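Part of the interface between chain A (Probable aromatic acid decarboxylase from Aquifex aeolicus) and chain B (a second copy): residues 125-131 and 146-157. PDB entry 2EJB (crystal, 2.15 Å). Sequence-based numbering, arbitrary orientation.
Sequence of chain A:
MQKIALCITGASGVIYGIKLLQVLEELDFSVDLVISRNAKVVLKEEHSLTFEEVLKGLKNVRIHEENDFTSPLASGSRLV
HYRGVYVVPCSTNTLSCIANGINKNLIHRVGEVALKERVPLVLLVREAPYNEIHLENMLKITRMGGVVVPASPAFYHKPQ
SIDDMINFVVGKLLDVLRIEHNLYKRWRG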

# COMPACT_ATOMS: atom_id res chain seq x y z
N VAL A 125 3.21 6.50 0.62
CA VAL A 125 4.12 5.61 -0.09
C VAL A 125 3.37 4.71 -1.07
O VAL A 125 2.31 4.16 -0.76
CB VAL A 125 4.92 4.74 0.89
CG1 VAL A 125 5.84 3.80 0.12
CG2 VAL A 125 5.75 5.64 1.83
N ARG A 126 3.94 4.58 -2.26
CA ARG A 126 3.36 3.78 -3.32
C ARG A 126 4.47 2.94 -3.94
O ARG A 126 5.23 3.41 -4.79
CB ARG A 126 2.73 4.72 -4.36
CG ARG A 126 1.88 4.07 -5.43
CD ARG A 126 2.73 3.42 -6.50
NE ARG A 126 2.56 1.97 -6.50
CZ ARG A 126 3.38 1.13 -7.10
NH1 ARG A 126 4.44 1.58 -7.76
NH2 ARG A 126 3.14 -0.18 -7.05
N GLU A 127 4.59 1.70 -3.47
CA GLU A 127 5.60 0.78 -3.97
C GLU A 127 5.12 -0.66 -3.77
O GLU A 127 4.30 -0.92 -2.89
CB GLU A 127 6.93 1.00 -3.23
CG GLU A 127 8.03 0.03 -3.63
CD GLU A 127 8.36 0.11 -5.11
OE1 GLU A 127 9.18 0.98 -5.50
OE2 GLU A 127 7.80 -0.70 -5.88
N ALA A 128 5.63 -1.58 -4.58
CA ALA A 128 5.24 -2.98 -4.48
C ALA A 128 6.14 -3.87 -5.34
O ALA A 128 6.38 -3.57 -6.51
CB ALA A 128 3.78 -3.15 -4.92
N PRO A 129 6.69 -4.94 -4.76
CA PRO A 129 6.52 -5.36 -3.36
C PRO A 129 7.45 -4.52 -2.49
O PRO A 129 8.23 -3.73 -3.01
CB PRO A 129 6.97 -6.83 -3.36
CG PRO A 129 6.96 -7.22 -4.83
CD PRO A 129 7.42 -5.98 -5.52
N TYR A 130 7.36 -4.69 -1.18
CA TYR A 130 8.25 -3.97 -0.27
C TYR A 130 9.48 -4.84 -0.01
O TYR A 130 9.37 -6.07 0.10
CB TYR A 130 7.60 -3.72 1.10
CG TYR A 130 6.42 -2.77 1.16
CD1 TYR A 130 6.42 -1.57 0.46
CD2 TYR A 130 5.33 -3.06 1.98
CE1 TYR A 130 5.36 -0.67 0.57
CE2 TYR A 130 4.26 -2.17 2.10
CZ TYR A 130 4.29 -0.98 1.39
OH TYR A 130 3.24 -0.09 1.51
N ASN A 131 10.65 -4.23 0.10
CA ASN A 131 11.83 -4.99 0.45
C ASN A 131 12.07 -4.57 1.90
O ASN A 131 11.34 -3.72 2.41
CB ASN A 131 13.05 -4.68 -0.45
CG ASN A 131 13.52 -3.23 -0.36
OD1 ASN A 131 13.47 -2.61 0.70
ND2 ASN A 131 14.03 -2.70 -1.47
N GLY B 146 9.41 -14.55 3.18
CA GLY B 146 8.10 -14.29 2.61
C GLY B 146 8.13 -12.99 1.83
O GLY B 146 9.05 -12.18 1.99
N VAL B 147 7.14 -12.79 0.97
CA VAL B 147 7.06 -11.57 0.18
C VAL B 147 5.78 -10.82 0.51
O VAL B 147 4.68 -11.37 0.46
CB VAL B 147 7.04 -11.87 -1.33
CG1 VAL B 147 6.75 -10.59 -2.10
CG2 VAL B 147 8.38 -12.45 -1.75
N VAL B 148 5.94 -9.55 0.87
CA VAL B 148 4.80 -8.73 1.20
C VAL B 148 4.51 -7.75 0.08
O VAL B 148 5.36 -6.95 -0.31
CB VAL B 148 5.03 -7.95 2.51
CG1 VAL B 148 3.84 -7.02 2.79
CG2 VAL B 148 5.20 -8.93 3.67
N VAL B 149 3.29 -7.83 -0.44
CA VAL B 149 2.87 -6.95 -1.52
C VAL B 149 1.72 -6.09 -1.03
O VAL B 149 0.66 -6.60 -0.68
CB VAL B 149 2.37 -7.75 -2.74
CG1 VAL B 149 2.10 -6.80 -3.90
CG2 VAL B 149 3.39 -8.82 -3.14
N PRO B 150 1.92 -4.76 -0.97
CA PRO B 150 0.83 -3.90 -0.51
C PRO B 150 -0.13 -3.73 -1.68
O PRO B 150 0.30 -3.73 -2.83
CB PRO B 150 1.55 -2.60 -0.17
CG PRO B 150 2.59 -2.54 -1.24
CD PRO B 150 3.13 -3.97 -1.26
N ALA B 151 -1.42 -3.59 -1.40
CA ALA B 151 -2.37 -3.40 -2.49
C ALA B 151 -2.30 -1.92 -2.88
O ALA B 151 -3.20 -1.15 -2.57
CB ALA B 151 -3.78 -3.77 -2.04
N SER B 152 -1.20 -1.54 -3.53
CA SER B 152 -0.99 -0.16 -3.96
C SER B 152 -0.82 -0.10 -5.47
O SER B 152 0.32 -0.09 -5.97
CB SER B 152 0.26 0.42 -3.27
OG SER B 152 0.18 0.32 -1.86
N PRO B 153 -1.93 -0.04 -6.22
CA PRO B 153 -1.79 0.02 -7.67
C PRO B 153 -1.04 1.26 -8.12
O PRO B 153 -1.07 2.29 -7.45
CB PRO B 153 -3.24 -0.01 -8.16
CG PRO B 153 -3.98 0.64 -7.04
CD PRO B 153 -3.35 0.02 -5.83
N ALA B 154 -0.36 1.16 -9.25
CA ALA B 154 0.38 2.30 -9.77
C ALA B 154 -0.32 2.82 -11.03
O ALA B 154 -1.27 2.20 -11.51
CB ALA B 154 1.78 1.89 -10.10
N PHE B 155 0.14 3.95 -11.54
CA PHE B 155 -0.45 4.54 -12.73
C PHE B 155 0.49 4.49 -13.93
O PHE B 155 0.34 5.26 -14.87
CB PHE B 155 -0.85 6.00 -12.46
CG PHE B 155 -1.90 6.16 -11.38
CD1 PHE B 155 -1.58 5.94 -10.04
CD2 PHE B 155 -3.20 6.52 -11.72
CE1 PHE B 155 -2.56 6.07 -9.05
CE2 PHE B 155 -4.18 6.65 -10.73
CZ PHE B 155 -3.86 6.43 -9.39
N TYR B 156 1.47 3.58 -13.90
CA TYR B 156 2.41 3.46 -15.00
C TYR B 156 1.67 3.26 -16.31
O TYR B 156 1.85 4.01 -17.27
CB TYR B 156 3.34 2.25 -14.82
CG TYR B 156 4.17 2.20 -13.56
CD1 TYR B 156 3.78 1.38 -12.50
CD2 TYR B 156 5.35 2.93 -13.43
CE1 TYR B 156 4.56 1.29 -11.34
CE2 TYR B 156 6.12 2.85 -12.27
CZ TYR B 156 5.72 2.03 -11.23
OH TYR B 156 6.48 1.94 -10.09
N HIS B 157 0.83 2.23 -16.34
CA HIS B 157 0.06 1.86 -17.53
C HIS B 157 -1.17 2.72 -17.80
O HIS B 157 -2.05 2.31 -18.55
CB HIS B 157 -0.37 0.40 -17.41
CG HIS B 157 0.71 -0.53 -16.94
ND1 HIS B 157 1.94 -0.60 -17.56
CD2 HIS B 157 0.74 -1.43 -15.93
CE1 HIS B 157 2.68 -1.51 -16.95
NE2 HIS B 157 1.98 -2.03 -15.96
O HOH W 1 2.59 1.07 -0.76
O HOH W 2 8.49 -8.42 1.40

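The most unusual feature of this contact is the way one arginine side chain takes hold of one carbonyl oxygen. A:Arg126 reaches across to the second copy and presents two nitrogens to the same acceptor: NE lies 3.1 Å from the backbone O of B:Ser152, and NH2 lies 3.0 Å from that same O, both as hydrogen bonds with angles near 145°. The acceptor sits at the edge of the guanidinium, close to its plane, where the N-H bonds of NE and NH2 point the same way. The CA-to-CB bond of the arginine runs sideways to the partner, so it is the bent chain, with chi1 t, chi2 m and chi3 at 114°, that carries the group over. Flat and delocalised, a guanidinium offers polar edges and tolerates carbon on its faces, and both properties are used here: the edge takes O of B:Ser152, and CB of B:Ala154 packs over one face, 3.5 Å from CZ of A:Arg126. OH of B:Tyr156 also lies near the plane, 3.1 Å from NH1 of A:Arg126. That tyrosine is poorly ordered.

Farther along, the backbones themselves meet. N of A:Tyr130 donates to O of B:Val148 at 3.1 Å with a nearly straight angle of 168°. Water 2 extends this link, donating to O of A:Tyr130 and accepting from N of B:Val148, at 2.8 Å from each. Both backbone polar groups of A:Tyr130 and of B:Val148 are thus matched across the interface, one pair directly and the other through solvent; B:Val148 belongs to the strand B:Val147 to B:Pro150.

An apolar seam accompanies these polar anchors. The ring of A:Tyr130 receives B:Pro150 over one face, with the proline CG 3.8 Å from the ring centroid and 23° off the normal, a CH-pi contact in which a saturated ring packs against an aromatic one. A:Ala128 points its CB toward the strand and meets CD of B:Pro150 at 3.8 Å. A:Pro129, which follows a cis peptide bond, places its CB 4.0 Å from CG1 of B:Val147 and 4.1 Å from CG2 of B:Val149.

The tyrosine also shows how a largely apolar ring can keep its hydroxyl satisfied. Water 1 lies 2.6 Å from OH of A:Tyr130 and 2.8 Å from OG of B:Ser152, hydrogen-bonded to both, and it donates to O of A:Val125 at 3.1 Å. B:Ser152 therefore serves the contact twice, its carbonyl engaging the arginine directly and its hydroxyl reaching the other copy through water.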